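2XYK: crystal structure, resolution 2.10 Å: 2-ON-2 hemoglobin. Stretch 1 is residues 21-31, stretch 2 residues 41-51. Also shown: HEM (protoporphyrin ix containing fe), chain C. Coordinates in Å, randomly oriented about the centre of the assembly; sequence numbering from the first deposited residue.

Stretch 1 (21-31) LTRRFYELMDT
Stretch 2 (41-51) IHPADLSGSEA

Stretch 1 is helical throughout, with phi/psi near -65/-43 from Leu21 to Met29, relaxing to -83/-20 at Asp30 and -118/-25 at Thr31. Its i to i+4 ladder includes Phe25 N to Leu21 O at 3.0 Å and Asp30 N to Tyr26 O at 2.9 Å; Tyr26 N to Thr22 O, at 3.3 Å, is weak. Stretch 2 opens at Ile41 (-95/-9), is extended at His42 (-85/158) and Pro43 (-57/150), turns through Ala44 (-59/-36), Asp45 (-101/114) and Leu46 (-76/-3), and is helical from Ser47 to Ala51. Asp45 (chi1 t) caps this helix: its OD1 accepts from Ser47 N and from Ser47 OG, each at 2.8 Å. The helices run 144° apart in direction, with axes approaching to 10.1 Å. Register is set by Thr22 CA to Glu50 CA, 6.4 Å, and Met29 CA to His42 CA, 9.5 Å; together the stretches bury 459 Å².

At the Thr22 end, Glu50 (t, t, chi3 -26°) starts sideways but extends its carboxylate to Arg23. The Arg23 side chain (t, p, p, chi4 98°) curls so that NE donates to Glu50 OE2 at 2.5 Å, with an N-H...O angle of 154°; the acceptor lies near the guanidinium plane, forming a salt bridge that crosses the interface. Beside it, Thr22 (m) places CG2 3.5 Å from Glu50 O and 3.8 Å from Glu50 CG, while its OG1 is satisfied elsewhere in the structure.

Tyr26 (m, chi2 -74°) is buried and points toward stretch 2. Glu50 N lies over one face of its ring, and Tyr26 CE2 reaches Glu50 CA at 3.5 Å. Tyr26 CB meets Leu46 CD1 at 4.1 Å; Leu46 (m, t) thus offers a branched apolar end to the helix, also touching Asp30 CB through CD1 at 4.1 Å. The small side chain of Ser49 (m) sets CB 3.9 Å from Tyr26 CE1 while OG donates to HEM O2A at 2.5 Å.

The Tyr26 edge is directed toward the face of His42 (chi1 -89°, chi2 82°), offset, with centroids 6.0 Å apart and planes at 71°. Water 1 bridges their polar atoms, 2.6 Å from Tyr26 OH and 2.6 Å from His42 NE2. The imidazole is sandwiched: Met29 (t, t, m) covers one face, SD 3.7 Å and CE 3.9 Å from the ring centroid, and HEM C3A lies over the opposite face. Methionine's flexible thioether suits this flat surface, and His42 CE1 comes within 3.4 Å of HEM CHB.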

# COMPACT_ATOMS: atom_id res chain seq x y z
N LEU A 21 -3.88 2.63 8.09
CA LEU A 21 -3.84 2.74 6.64
C LEU A 21 -4.07 1.38 5.99
O LEU A 21 -4.93 1.24 5.14
CB LEU A 21 -2.51 3.35 6.17
CG LEU A 21 -2.28 3.44 4.66
CD1 LEU A 21 -3.22 4.45 3.96
CD2 LEU A 21 -0.84 3.83 4.43
N THR A 22 -3.28 0.39 6.38
CA THR A 22 -3.29 -0.91 5.73
C THR A 22 -4.61 -1.65 6.02
O THR A 22 -5.15 -2.32 5.15
CB THR A 22 -2.06 -1.74 6.16
OG1 THR A 22 -0.87 -0.96 5.93
CG2 THR A 22 -1.94 -3.03 5.37
N ARG A 23 -5.12 -1.52 7.26
CA ARG A 23 -6.41 -2.09 7.65
C ARG A 23 -7.53 -1.52 6.82
O ARG A 23 -8.37 -2.29 6.34
CB ARG A 23 -6.72 -1.89 9.14
CG ARG A 23 -8.08 -2.50 9.64
CD ARG A 23 -8.05 -4.05 9.69
NE ARG A 23 -6.85 -4.55 10.35
CZ ARG A 23 -6.76 -4.94 11.62
NH1 ARG A 23 -7.82 -4.93 12.43
NH2 ARG A 23 -5.60 -5.36 12.09
N ARG A 24 -7.58 -0.19 6.70
CA ARG A 24 -8.64 0.46 5.94
C ARG A 24 -8.57 0.12 4.44
O ARG A 24 -9.60 0.04 3.79
CB ARG A 24 -8.59 1.99 6.14
CG ARG A 24 -9.76 2.76 5.48
CD ARG A 24 -11.14 2.26 6.03
NE ARG A 24 -12.28 3.02 5.49
CZ ARG A 24 -13.52 2.55 5.37
NH1 ARG A 24 -13.82 1.31 5.73
NH2 ARG A 24 -14.47 3.34 4.87
N PHE A 25 -7.35 -0.02 3.90
CA PHE A 25 -7.14 -0.41 2.49
C PHE A 25 -7.79 -1.74 2.11
O PHE A 25 -8.52 -1.82 1.13
CB PHE A 25 -5.64 -0.46 2.18
CG PHE A 25 -5.30 -0.93 0.79
CD1 PHE A 25 -5.65 -0.17 -0.33
CD2 PHE A 25 -4.60 -2.13 0.59
CE1 PHE A 25 -5.32 -0.60 -1.63
CE2 PHE A 25 -4.27 -2.56 -0.71
CZ PHE A 25 -4.63 -1.79 -1.81
N TYR A 26 -7.51 -2.80 2.88
CA TYR A 26 -8.06 -4.14 2.62
C TYR A 26 -9.56 -4.19 2.93
O TYR A 26 -10.30 -4.87 2.24
CB TYR A 26 -7.25 -5.24 3.34
CG TYR A 26 -5.89 -5.41 2.68
CD1 TYR A 26 -5.78 -6.03 1.46
CD2 TYR A 26 -4.75 -4.87 3.25
CE1 TYR A 26 -4.56 -6.13 0.82
CE2 TYR A 26 -3.52 -4.99 2.64
CZ TYR A 26 -3.43 -5.61 1.42
OH TYR A 26 -2.22 -5.72 0.80
N GLU A 27 -10.00 -3.43 3.94
CA GLU A 27 -11.44 -3.27 4.23
C GLU A 27 -12.20 -2.68 3.04
O GLU A 27 -13.20 -3.26 2.57
CB GLU A 27 -11.61 -2.36 5.45
CG GLU A 27 -13.00 -2.30 6.02
CD GLU A 27 -13.11 -1.25 7.15
OE1 GLU A 27 -12.17 -0.43 7.31
OE2 GLU A 27 -14.14 -1.24 7.88
N LEU A 28 -11.74 -1.53 2.53
CA LEU A 28 -12.34 -0.96 1.32
C LEU A 28 -12.29 -1.95 0.14
O LEU A 28 -13.23 -2.05 -0.63
CB LEU A 28 -11.70 0.39 0.95
CG LEU A 28 -11.97 1.56 1.91
CD1 LEU A 28 -11.10 2.75 1.55
CD2 LEU A 28 -13.48 1.97 1.97
N MET A 29 -11.19 -2.70 0.03
CA MET A 29 -11.02 -3.64 -1.08
C MET A 29 -12.03 -4.78 -0.98
O MET A 29 -12.53 -5.27 -1.98
CB MET A 29 -9.59 -4.18 -1.13
CG MET A 29 -9.28 -4.91 -2.43
SD MET A 29 -7.86 -5.99 -2.34
CE MET A 29 -6.58 -4.78 -2.01
N ASP A 30 -12.34 -5.16 0.26
CA ASP A 30 -13.26 -6.24 0.56
C ASP A 30 -14.75 -5.83 0.54
O ASP A 30 -15.62 -6.70 0.43
CB ASP A 30 -12.89 -6.87 1.91
CG ASP A 30 -13.34 -8.32 2.02
OD1 ASP A 30 -13.42 -9.02 0.98
OD2 ASP A 30 -13.64 -8.75 3.15
N THR A 31 -15.03 -4.53 0.66
CA THR A 31 -16.40 -4.07 0.89
C THR A 31 -16.97 -3.18 -0.22
O THR A 31 -18.18 -3.13 -0.37
CB THR A 31 -16.62 -3.35 2.27
OG1 THR A 31 -15.88 -2.14 2.31
CG2 THR A 31 -16.23 -4.25 3.45
N ILE A 41 -8.52 -11.04 -7.35
CA ILE A 41 -7.19 -11.62 -7.57
C ILE A 41 -6.41 -11.78 -6.27
O ILE A 41 -5.36 -12.38 -6.26
CB ILE A 41 -6.35 -10.81 -8.63
CG1 ILE A 41 -6.09 -9.36 -8.17
CG2 ILE A 41 -7.06 -10.83 -10.01
CD1 ILE A 41 -4.86 -8.71 -8.77
N HIS A 42 -6.92 -11.23 -5.19
CA HIS A 42 -6.29 -11.36 -3.89
C HIS A 42 -6.77 -12.68 -3.26
O HIS A 42 -7.83 -13.21 -3.66
CB HIS A 42 -6.62 -10.14 -2.97
CG HIS A 42 -5.66 -9.01 -3.11
ND1 HIS A 42 -5.74 -8.07 -4.12
CD2 HIS A 42 -4.57 -8.67 -2.37
CE1 HIS A 42 -4.75 -7.20 -3.99
NE2 HIS A 42 -4.04 -7.53 -2.93
N PRO A 43 -5.98 -13.21 -2.30
CA PRO A 43 -6.37 -14.44 -1.58
C PRO A 43 -7.74 -14.31 -0.89
O PRO A 43 -8.13 -13.20 -0.48
CB PRO A 43 -5.24 -14.65 -0.55
CG PRO A 43 -4.00 -13.80 -1.13
CD PRO A 43 -4.67 -12.65 -1.87
N ALA A 44 -8.47 -15.43 -0.76
CA ALA A 44 -9.77 -15.43 -0.12
C ALA A 44 -9.67 -14.93 1.32
O ALA A 44 -10.56 -14.21 1.80
CB ALA A 44 -10.42 -16.83 -0.18
N ASP A 45 -8.56 -15.27 2.00
CA ASP A 45 -8.27 -14.69 3.31
C ASP A 45 -7.23 -13.60 3.12
O ASP A 45 -6.07 -13.89 2.76
CB ASP A 45 -7.77 -15.77 4.30
CG ASP A 45 -7.43 -15.20 5.69
OD1 ASP A 45 -7.46 -13.97 5.92
OD2 ASP A 45 -7.14 -16.02 6.59
N LEU A 46 -7.65 -12.35 3.39
CA LEU A 46 -6.78 -11.17 3.26
C LEU A 46 -5.74 -10.95 4.39
O LEU A 46 -4.91 -10.05 4.30
CB LEU A 46 -7.63 -9.91 3.08
CG LEU A 46 -8.29 -9.72 1.71
CD1 LEU A 46 -9.12 -8.43 1.68
CD2 LEU A 46 -7.23 -9.72 0.62
N SER A 47 -5.75 -11.81 5.41
CA SER A 47 -4.90 -11.63 6.61
C SER A 47 -3.39 -11.56 6.30
O SER A 47 -2.67 -10.70 6.83
CB SER A 47 -5.16 -12.74 7.63
OG SER A 47 -6.47 -12.60 8.14
N GLY A 48 -2.93 -12.49 5.48
CA GLY A 48 -1.51 -12.56 5.12
C GLY A 48 -1.10 -11.42 4.20
O GLY A 48 0.04 -10.95 4.28
N SER A 49 -2.02 -10.97 3.32
CA SER A 49 -1.74 -9.82 2.42
C SER A 49 -1.56 -8.55 3.24
O SER A 49 -0.66 -7.76 2.97
CB SER A 49 -2.91 -9.56 1.46
OG SER A 49 -3.10 -10.66 0.60
N GLU A 50 -2.44 -8.37 4.22
CA GLU A 50 -2.38 -7.22 5.11
C GLU A 50 -1.09 -7.19 5.91
O GLU A 50 -0.45 -6.15 5.98
CB GLU A 50 -3.58 -7.20 6.05
CG GLU A 50 -3.63 -5.99 7.00
CD GLU A 50 -4.98 -5.88 7.68
OE1 GLU A 50 -5.98 -6.38 7.10
OE2 GLU A 50 -5.05 -5.29 8.78
N ALA A 51 -0.71 -8.32 6.51
CA ALA A 51 0.56 -8.41 7.26
C ALA A 51 1.74 -7.95 6.40
O ALA A 51 2.56 -7.16 6.83
CB ALA A 51 0.78 -9.86 7.77
CHA HEM C . 1.14 -8.39 -3.00
CHB HEM C . -2.21 -6.72 -6.20
CHC HEM C . 0.31 -2.55 -6.47
CHD HEM C . 2.81 -3.82 -2.53
C1A HEM C . 0.07 -8.32 -3.89
C2A HEM C . -0.79 -9.43 -4.28
C3A HEM C . -1.70 -8.98 -5.16
C4A HEM C . -1.47 -7.56 -5.36
CMA HEM C . -2.83 -9.78 -5.88
CAA HEM C . -0.62 -10.86 -3.73
CBA HEM C . -1.23 -10.89 -2.30
CGA HEM C . -0.63 -11.94 -1.36
O1A HEM C . 0.43 -12.58 -1.63
O2A HEM C . -1.23 -12.13 -0.28
C1B HEM C . -1.82 -5.45 -6.60
C2B HEM C . -2.42 -4.59 -7.61
C3B HEM C . -1.71 -3.44 -7.66
C4B HEM C . -0.63 -3.54 -6.69
CMB HEM C . -3.67 -4.90 -8.46
CAB HEM C . -1.91 -2.20 -8.56
CBB HEM C . -1.59 -2.24 -9.86
C1C HEM C . 1.18 -2.50 -5.41
C2C HEM C . 1.99 -1.37 -5.04
C3C HEM C . 2.68 -1.70 -3.94
C4C HEM C . 2.32 -3.06 -3.59
CMC HEM C . 1.98 -0.05 -5.85
CAC HEM C . 3.70 -0.80 -3.18
CBC HEM C . 3.33 0.43 -2.75
C1D HEM C . 2.69 -5.18 -2.31
C2D HEM C . 3.46 -5.99 -1.38
C3D HEM C . 2.94 -7.40 -1.53
C4D HEM C . 1.91 -7.33 -2.54
CMD HEM C . 4.57 -5.49 -0.42
CAD HEM C . 3.41 -8.67 -0.78
CBD HEM C . 4.54 -9.22 -1.67
CGD HEM C . 5.01 -10.57 -1.19
O1D HEM C . 4.36 -11.61 -1.50
O2D HEM C . 6.04 -10.59 -0.49
NA HEM C . -0.38 -7.20 -4.56
NB HEM C . -0.74 -4.77 -6.06
NC HEM C . 1.40 -3.52 -4.52
ND HEM C . 1.79 -6.01 -2.96
FE HEM C . 0.56 -5.37 -4.53
O HOH W 1 -1.98 -6.46 -1.70
O HOH W 2 -11.99 -11.32 3.10
O HOH W 3 -0.65 -4.75 -3.15